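PDB 2B9S: topoisomerase I-like protein, which relaxes supercoiled DNA as the large subunit of a heterodimeric type IB topoisomerase, nicking one strand and resealing it through a covalent phosphotyrosine intermediate. Local coordinates for a contact of chain A with DNA and the interface of chains A and B. Residues are numbered along the deposited sequence; one frame, centred on the assembly and turned at random. Chains: chain A, topoisomerase I-like protein; chain B, DNA topoisomerase I-like protein.

Contact 1: a contact of chain A with DNA. Residues chain A 17, 213-214, 230, 238. With nucleotides of chain C.
Loop residues A:Thr213 and A:Trp214, just ahead of strand 216-219, meet the sugar-phosphate backbone of chain C at DA7 and DC8, and A:Lys238, near the start of helix 236-266, takes the next phosphate at DT9. The DC8 phosphate is gripped twice by one residue: OP2 accepts from the backbone N of A:Thr213 at 2.9 Å, with 155° at the hydrogen, and from its hydroxyl OG1 at 2.7 Å. A chi1 of 65° swings OG1 back toward its own backbone N, and the two donors converge on one oxygen. One phosphate along, the side-chain amine NZ of A:Lys238 forms a salt bridge with OP2 of DT9 at 2.7 Å, its chain bent at chi2 and stretched out beyond. The indole of A:Trp214 lies alongside the DA7 backbone, with phosphate oxygen OP1 in plane at the ring edge and CD1 4.0 Å from the sugar C3'. From the major-groove side the extended A:Met230 brings its methyl CE 3.9 Å from C6 of the DC8 base, with OP2 of DC8 and C2' of DA7 also near. A:Lys17 reaches the sugars from the minor-groove side; its CE packs 3.8 Å from C4' of DC8, and NZ makes a weak hydrogen bond to the deoxyribose ring oxygen O4' of DA7. Since the polar grip falls on phosphates and a sugar, the site should hold the strand largely without reading its sequence, as suits an enzyme that relaxes DNA.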
ATOM      1  N   LYS A  17      13.705  12.987   2.886  1.00 34.95           N
ATOM      2  CA  LYS A  17      13.682  11.908   3.882  1.00 34.22           C
ATOM      3  C   LYS A  17      14.999  11.885   4.660  1.00 33.84           C
ATOM      4  O   LYS A  17      16.077  11.942   4.052  1.00 34.95           O
ATOM      5  CB  LYS A  17      13.438  10.561   3.166  1.00 33.78           C
ATOM      6  CG  LYS A  17      12.910   9.372   4.018  1.00 32.97           C
ATOM      7  CD  LYS A  17      12.889   8.101   3.132  1.00 34.11           C
ATOM      8  CE  LYS A  17      12.091   6.884   3.697  1.00 33.36           C
ATOM      9  NZ  LYS A  17      12.643   6.478   4.986  1.00 35.19           N
ATOM     10  N   THR A 213       8.651  11.838  10.239  1.00 26.06           N
ATOM     11  CA  THR A 213       7.359  12.492   9.947  1.00 25.38           C
ATOM     12  C   THR A 213       6.180  11.812  10.646  1.00 25.64           C
ATOM     13  O   THR A 213       5.010  12.152  10.395  1.00 24.64           O
ATOM     14  CB  THR A 213       7.005  12.481   8.433  1.00 26.16           C
ATOM     15  OG1 THR A 213       6.810  11.127   7.992  1.00 28.77           O
ATOM     16  CG2 THR A 213       8.061  13.135   7.590  1.00 25.81           C
ATOM     17  N   TRP A 214       6.481  10.823  11.486  1.00 25.34           N
ATOM     18  CA  TRP A 214       5.439  10.051  12.150  1.00 23.35           C
ATOM     19  C   TRP A 214       5.194  10.525  13.569  1.00 24.47           C
ATOM     20  O   TRP A 214       6.117  11.047  14.216  1.00 24.92           O
ATOM     21  CB  TRP A 214       5.752   8.547  12.120  1.00 21.04           C
ATOM     22  CG  TRP A 214       7.095   8.087  12.646  1.00 19.53           C
ATOM     23  CD1 TRP A 214       8.223   7.828  11.901  1.00 18.44           C
ATOM     24  CD2 TRP A 214       7.425   7.716  14.008  1.00 18.07           C
ATOM     25  NE1 TRP A 214       9.230   7.366  12.725  1.00 17.67           N
ATOM     26  CE2 TRP A 214       8.761   7.281  14.010  1.00 16.80           C
ATOM     27  CE3 TRP A 214       6.720   7.724  15.214  1.00 17.30           C
ATOM     28  CZ2 TRP A 214       9.409   6.868  15.173  1.00 20.46           C
ATOM     29  CZ3 TRP A 214       7.356   7.311  16.363  1.00 18.60           C
ATOM     30  CH2 TRP A 214       8.684   6.879  16.339  1.00 19.53           C
ATOM     31  N   MET A 230       0.693   8.673  10.663  1.00 30.53           N
ATOM     32  CA  MET A 230       1.268   9.740   9.835  1.00 32.61           C
ATOM     33  C   MET A 230       0.192  10.758   9.399  1.00 32.02           C
ATOM     34  O   MET A 230      -1.007  10.544   9.634  1.00 32.02           O
ATOM     35  CB  MET A 230       2.032   9.116   8.643  1.00 33.62           C
ATOM     36  CG  MET A 230       3.399   8.474   9.067  1.00 33.32           C
ATOM     37  SD  MET A 230       4.420   7.978   7.684  1.00 37.49           S
ATOM     38  CE  MET A 230       5.850   7.115   8.399  1.00 34.09           C
ATOM     39  N   LYS A 238       3.078  15.951   3.010  1.00 30.49           N
ATOM     40  CA  LYS A 238       2.767  14.901   2.047  1.00 30.38           C
ATOM     41  C   LYS A 238       2.775  15.502   0.658  1.00 29.90           C
ATOM     42  O   LYS A 238       3.271  14.882  -0.278  1.00 29.45           O
ATOM     43  CB  LYS A 238       1.404  14.252   2.318  1.00 29.85           C
ATOM     44  CG  LYS A 238       1.337  13.371   3.575  1.00 32.66           C
ATOM     45  CD  LYS A 238       2.122  12.054   3.443  1.00 32.75           C
ATOM     46  CE  LYS A 238       1.938  11.212   4.689  1.00 32.71           C
ATOM     47  NZ  LYS A 238       2.767   9.972   4.705  1.00 34.72           N
TER
ATOM     48  P    DA C   7      11.981   4.971  12.185  1.00 25.09           P
ATOM     49  OP1  DA C   7      12.596   6.126  12.879  1.00 28.71           O
ATOM     50  OP2  DA C   7      10.871   4.203  12.784  1.00 25.08           O
ATOM     51  O5'  DA C   7      11.495   5.485  10.771  1.00 24.86           O
ATOM     52  C5'  DA C   7      12.408   6.055   9.870  1.00 23.51           C
ATOM     53  C4'  DA C   7      11.720   6.319   8.546  1.00 23.37           C
ATOM     54  O4'  DA C   7      11.751   5.096   7.773  1.00 21.46           O
ATOM     55  C3'  DA C   7      10.250   6.756   8.571  1.00 22.38           C
ATOM     56  O3'  DA C   7      10.060   7.572   7.433  1.00 26.72           O
ATOM     57  C2'  DA C   7       9.506   5.485   8.267  1.00 20.86           C
ATOM     58  C1'  DA C   7      10.471   4.906   7.224  1.00 19.48           C
ATOM     59  N9   DA C   7      10.244   3.482   6.957  1.00 19.68           N
ATOM     60  C8   DA C   7       9.901   2.551   7.888  1.00 18.06           C
ATOM     61  N7   DA C   7       9.746   1.369   7.380  1.00 18.41           N
ATOM     62  C5   DA C   7       9.979   1.519   6.043  1.00 15.33           C
ATOM     63  C6   DA C   7       9.960   0.599   4.992  1.00 16.01           C
ATOM     64  N6   DA C   7       9.662  -0.697   5.170  1.00 16.84           N
ATOM     65  N1   DA C   7      10.237   1.069   3.763  1.00 15.82           N
ATOM     66  C2   DA C   7      10.550   2.363   3.619  1.00 16.54           C
ATOM     67  N3   DA C   7      10.581   3.322   4.544  1.00 16.07           N
ATOM     68  C4   DA C   7      10.288   2.827   5.750  1.00 17.40           C
ATOM     69  P    DC C   8       9.828   9.146   7.448  1.00 25.69           P
ATOM     70  OP1  DC C   8      11.120   9.795   7.349  1.00 26.89           O
ATOM     71  OP2  DC C   8       8.940   9.511   8.591  1.00 25.14           O
ATOM     72  O5'  DC C   8       8.814   9.289   6.217  1.00 28.02           O
ATOM     73  C5'  DC C   8       9.123   9.279   4.879  1.00 29.40           C
ATOM     74  C4'  DC C   8       8.533   8.087   4.104  1.00 26.90           C
ATOM     75  O4'  DC C   8       8.592   6.816   4.781  1.00 23.57           O
ATOM     76  C3'  DC C   8       7.109   8.096   3.584  1.00 26.49           C
ATOM     77  O3'  DC C   8       6.972   9.110   2.575  1.00 28.34           O
ATOM     78  C2'  DC C   8       7.112   6.702   2.948  1.00 23.61           C
ATOM     79  C1'  DC C   8       8.134   5.923   3.783  1.00 21.56           C
ATOM     80  N1   DC C   8       7.537   4.678   4.380  1.00 20.32           N
ATOM     81  C2   DC C   8       7.448   3.539   3.562  1.00 18.57           C
ATOM     82  O2   DC C   8       7.874   3.591   2.400  1.00 19.12           O
ATOM     83  N3   DC C   8       6.901   2.405   4.068  1.00 17.00           N
ATOM     84  C4   DC C   8       6.446   2.379   5.329  1.00 18.89           C
ATOM     85  N4   DC C   8       5.929   1.221   5.755  1.00 19.19           N
ATOM     86  C5   DC C   8       6.509   3.537   6.190  1.00 19.13           C
ATOM     87  C6   DC C   8       7.052   4.663   5.671  1.00 18.71           C
ATOM     88  P    DT C   9       5.593   9.393   1.801  1.00 30.19           P
ATOM     89  OP1  DT C   9       5.789  10.666   1.092  1.00 34.42           O
ATOM     90  OP2  DT C   9       4.499   9.233   2.756  1.00 29.23           O
ATOM     91  O5'  DT C   9       5.496   8.298   0.628  1.00 28.90           O
ATOM     92  C5'  DT C   9       6.573   8.133  -0.325  1.00 25.23           C
ATOM     93  C4'  DT C   9       6.306   6.953  -1.262  1.00 24.61           C
ATOM     94  O4'  DT C   9       6.162   5.678  -0.578  1.00 21.09           O
ATOM     95  C3'  DT C   9       5.051   7.094  -2.125  1.00 24.21           C
ATOM     96  O3'  DT C   9       5.359   6.579  -3.423  1.00 23.84           O
ATOM     97  C2'  DT C   9       4.011   6.280  -1.349  1.00 23.04           C
ATOM     98  C1'  DT C   9       4.891   5.131  -0.854  1.00 21.89           C
ATOM     99  N1   DT C   9       4.431   4.495   0.402  1.00 22.26           N
ATOM    100  C2   DT C   9       4.182   3.142   0.404  1.00 22.03           C
ATOM    101  O2   DT C   9       4.304   2.446  -0.607  1.00 22.60           O
ATOM    102  N3   DT C   9       3.788   2.652   1.632  1.00 18.93           N
ATOM    103  C4   DT C   9       3.621   3.361   2.807  1.00 20.23           C
ATOM    104  O4   DT C   9       3.257   2.809   3.842  1.00 21.10           O
ATOM    105  C5   DT C   9       3.882   4.785   2.726  1.00 21.60           C
ATOM    106  C7   DT C   9       3.693   5.715   3.909  1.00 20.45           C
ATOM    107  C6   DT C   9       4.270   5.266   1.536  1.00 20.89           C
TER

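Contact 2: the interface of chains A and B. Residues chain A 390-391, 394-395, 398, 416, 420, 423; chain B 23, 27-28.
In this type IB topoisomerase, helices 384-400 and 411-427 of the catalytic core in chain A receive an isoleucine cluster from the C-terminal topoisomerase domain supplied by chain B. A:Leu394 stands among all three isoleucines: its methyl CD2 lies 3.6 Å from the branch methyl CG2 of B:Ile23, while CG2 of B:Ile27 and CG1 of B:Ile28 also pack against it. With CG anti to the backbone N (chi1 -163°), the leucine points toward chain B; it crosses B:Ile23 at about a right angle and runs past B:Ile27 in the opposite direction. B:Ile23, the residue directly after the nucleophilic tyrosine, sends its longer branch the other way, toward helix 411-427, where CG1 is 4.0 Å from CG1 of A:Val423 and its tip CD1 approaches OD1 of A:Asn420. On that same helix A:Phe416 offers its ring edge rather than a face: CG1 of B:Ile28 sits in the ring plane, 3.8 Å from CZ, the two side chains roughly perpendicular. B:Ile27 spreads its two branches along helix 384-400. CG2 of B:Ile27 meets CE1 of A:Phe398 at a slant, 3.9 Å away and out of the ring plane, and the tip CD1 of B:Ile27 lies over A:Ser391, 3.8 Å from CB and 3.3 Å from the backbone O. The hydroxyl OG of A:Ser391 rests 3.3 Å from CA of B:Ile23, a contact with carbon, and no nitrogen or oxygen in this patch finds a bonding partner on the other chain. A:Phe416 also sets CD2 in plane at the edge of the A:Phe398 ring, joining the two helices beside the isoleucines.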
ATOM      1  N   ALA A 390       3.745   6.220 -16.288  1.00 33.95           N
ATOM      2  CA  ALA A 390       2.318   6.472 -16.135  1.00 33.22           C
ATOM      3  C   ALA A 390       1.989   7.885 -16.603  1.00 33.26           C
ATOM      4  O   ALA A 390       1.011   8.105 -17.318  1.00 31.00           O
ATOM      5  CB  ALA A 390       1.897   6.269 -14.693  1.00 32.21           C
ATOM      6  N   SER A 391       2.843   8.827 -16.208  1.00 34.08           N
ATOM      7  CA  SER A 391       2.643  10.249 -16.495  1.00 34.19           C
ATOM      8  C   SER A 391       2.906  10.606 -17.957  1.00 34.88           C
ATOM      9  O   SER A 391       2.150  11.363 -18.555  1.00 35.68           O
ATOM     10  CB  SER A 391       3.510  11.101 -15.578  1.00 30.57           C
ATOM     11  OG  SER A 391       2.914  11.188 -14.308  1.00 30.49           O
ATOM     12  N   LEU A 394       0.035   9.483 -20.307  1.00 40.85           N
ATOM     13  CA  LEU A 394      -1.131  10.365 -20.366  1.00 42.71           C
ATOM     14  C   LEU A 394      -0.822  11.622 -21.195  1.00 43.55           C
ATOM     15  O   LEU A 394      -1.638  12.055 -22.013  1.00 42.20           O
ATOM     16  CB  LEU A 394      -1.633  10.734 -18.960  1.00 41.94           C
ATOM     17  CG  LEU A 394      -3.058  11.304 -18.882  1.00 42.78           C
ATOM     18  CD1 LEU A 394      -4.083  10.220 -19.115  1.00 42.32           C
ATOM     19  CD2 LEU A 394      -3.344  12.004 -17.559  1.00 41.85           C
ATOM     20  N   ASP A 395       0.360  12.184 -20.968  1.00 45.40           N
ATOM     21  CA  ASP A 395       0.853  13.339 -21.698  1.00 47.98           C
ATOM     22  C   ASP A 395       0.800  13.062 -23.202  1.00 49.03           C
ATOM     23  O   ASP A 395       0.084  13.750 -23.938  1.00 47.31           O
ATOM     24  CB  ASP A 395       2.284  13.654 -21.242  1.00 50.07           C
ATOM     25  CG  ASP A 395       2.698  15.093 -21.522  1.00 52.27           C
ATOM     26  OD1 ASP A 395       1.898  16.016 -21.234  1.00 53.89           O
ATOM     27  OD2 ASP A 395       3.841  15.308 -22.003  1.00 52.60           O
ATOM     28  N   PHE A 398      -2.777  12.749 -24.743  1.00 50.21           N
ATOM     29  CA  PHE A 398      -3.412  14.065 -24.876  1.00 51.63           C
ATOM     30  C   PHE A 398      -2.820  14.825 -26.074  1.00 53.61           C
ATOM     31  O   PHE A 398      -3.545  15.478 -26.827  1.00 53.96           O
ATOM     32  CB  PHE A 398      -3.242  14.918 -23.604  1.00 48.61           C
ATOM     33  CG  PHE A 398      -4.094  14.485 -22.429  1.00 48.06           C
ATOM     34  CD1 PHE A 398      -3.780  14.922 -21.137  1.00 47.18           C
ATOM     35  CD2 PHE A 398      -5.204  13.659 -22.594  1.00 48.01           C
ATOM     36  CE1 PHE A 398      -4.560  14.549 -20.035  1.00 45.26           C
ATOM     37  CE2 PHE A 398      -5.990  13.274 -21.483  1.00 46.91           C
ATOM     38  CZ  PHE A 398      -5.661  13.726 -20.209  1.00 45.90           C
ATOM     39  N   PHE A 416     -11.310  10.737 -21.518  1.00 44.45           N
ATOM     40  CA  PHE A 416     -10.421  10.692 -20.372  1.00 44.60           C
ATOM     41  C   PHE A 416     -10.333   9.275 -19.779  1.00 44.14           C
ATOM     42  O   PHE A 416      -9.237   8.741 -19.607  1.00 44.88           O
ATOM     43  CB  PHE A 416     -10.858  11.689 -19.300  1.00 44.59           C
ATOM     44  CG  PHE A 416      -9.922  11.750 -18.146  1.00 44.33           C
ATOM     45  CD1 PHE A 416     -10.127  10.946 -17.030  1.00 44.48           C
ATOM     46  CD2 PHE A 416      -8.810  12.578 -18.189  1.00 44.36           C
ATOM     47  CE1 PHE A 416      -9.249  10.981 -15.970  1.00 44.83           C
ATOM     48  CE2 PHE A 416      -7.919  12.619 -17.130  1.00 44.32           C
ATOM     49  CZ  PHE A 416      -8.138  11.821 -16.018  1.00 44.46           C
ATOM     50  N   ASN A 420      -6.988   7.129 -19.205  1.00 34.37           N
ATOM     51  CA  ASN A 420      -6.731   6.615 -17.860  1.00 34.47           C
ATOM     52  C   ASN A 420      -6.590   5.086 -17.840  1.00 35.38           C
ATOM     53  O   ASN A 420      -5.715   4.553 -17.132  1.00 36.96           O
ATOM     54  CB  ASN A 420      -7.860   7.042 -16.909  1.00 32.82           C
ATOM     55  CG  ASN A 420      -7.467   6.962 -15.442  1.00 32.87           C
ATOM     56  OD1 ASN A 420      -6.378   6.491 -15.085  1.00 35.44           O
ATOM     57  ND2 ASN A 420      -8.356   7.415 -14.585  1.00 30.01           N
ATOM     58  N   VAL A 423      -3.219   3.867 -19.042  1.00 37.10           N
ATOM     59  CA  VAL A 423      -2.304   4.010 -17.902  1.00 36.15           C
ATOM     60  C   VAL A 423      -2.445   2.842 -16.903  1.00 34.13           C
ATOM     61  O   VAL A 423      -1.449   2.252 -16.506  1.00 32.41           O
ATOM     62  CB  VAL A 423      -2.527   5.380 -17.175  1.00 36.53           C
ATOM     63  CG1 VAL A 423      -1.588   5.532 -15.964  1.00 36.17           C
ATOM     64  CG2 VAL A 423      -2.349   6.549 -18.163  1.00 35.21           C
TER
ATOM     65  N   ILE B  23       0.080   9.433 -11.795  1.00 28.33           N
ATOM     66  CA  ILE B  23       0.002  10.489 -12.809  1.00 28.11           C
ATOM     67  C   ILE B  23       0.219  11.872 -12.152  1.00 28.73           C
ATOM     68  O   ILE B  23      -0.390  12.175 -11.128  1.00 26.65           O
ATOM     69  CB  ILE B  23      -1.364  10.485 -13.498  1.00 29.35           C
ATOM     70  CG1 ILE B  23      -1.670   9.114 -14.105  1.00 28.56           C
ATOM     71  CG2 ILE B  23      -1.432  11.587 -14.551  1.00 30.13           C
ATOM     72  CD1 ILE B  23      -3.155   8.891 -14.352  1.00 27.82           C
ATOM     73  N   ILE B  27      -0.949  17.311 -14.998  1.00 37.10           N
ATOM     74  CA  ILE B  27      -1.305  16.864 -16.354  1.00 37.91           C
ATOM     75  C   ILE B  27      -2.834  16.843 -16.502  1.00 39.48           C
ATOM     76  O   ILE B  27      -3.381  17.388 -17.457  1.00 40.78           O
ATOM     77  CB  ILE B  27      -0.699  15.472 -16.706  1.00 38.18           C
ATOM     78  CG1 ILE B  27       0.832  15.482 -16.578  1.00 37.42           C
ATOM     79  CG2 ILE B  27      -1.149  15.009 -18.104  1.00 37.16           C
ATOM     80  CD1 ILE B  27       1.472  14.119 -16.778  1.00 37.38           C
ATOM     81  N   ILE B  28      -3.513  16.230 -15.532  1.00 40.73           N
ATOM     82  CA  ILE B  28      -4.967  16.181 -15.483  1.00 40.77           C
ATOM     83  C   ILE B  28      -5.604  17.582 -15.377  1.00 42.59           C
ATOM     84  O   ILE B  28      -6.502  17.922 -16.156  1.00 42.50           O
ATOM     85  CB  ILE B  28      -5.437  15.249 -14.338  1.00 39.92           C
ATOM     86  CG1 ILE B  28      -5.138  13.797 -14.715  1.00 39.86           C
ATOM     87  CG2 ILE B  28      -6.919  15.417 -14.046  1.00 37.21           C
ATOM     88  CD1 ILE B  28      -5.212  12.832 -13.564  1.00 40.75           C
TER

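About 27 Å separates the C-alpha centres of contact 1 and contact 2, and they share no residue or secondary-structure element. Contact 1 draws on loops and helix 236-266 of chain A to hold DNA; contact 2 uses the later helices 384-400 and 411-427 to seat chain B. In this two-chain enzyme chain B carries the nucleophilic tyrosine, directly before B:Ile23, so contact 2 would help place it. The large chain thus holds the DNA in one place and the catalytic-tyrosine segment in another, and both are needed at one active site. The structure alone does not show whether one contact influences the other.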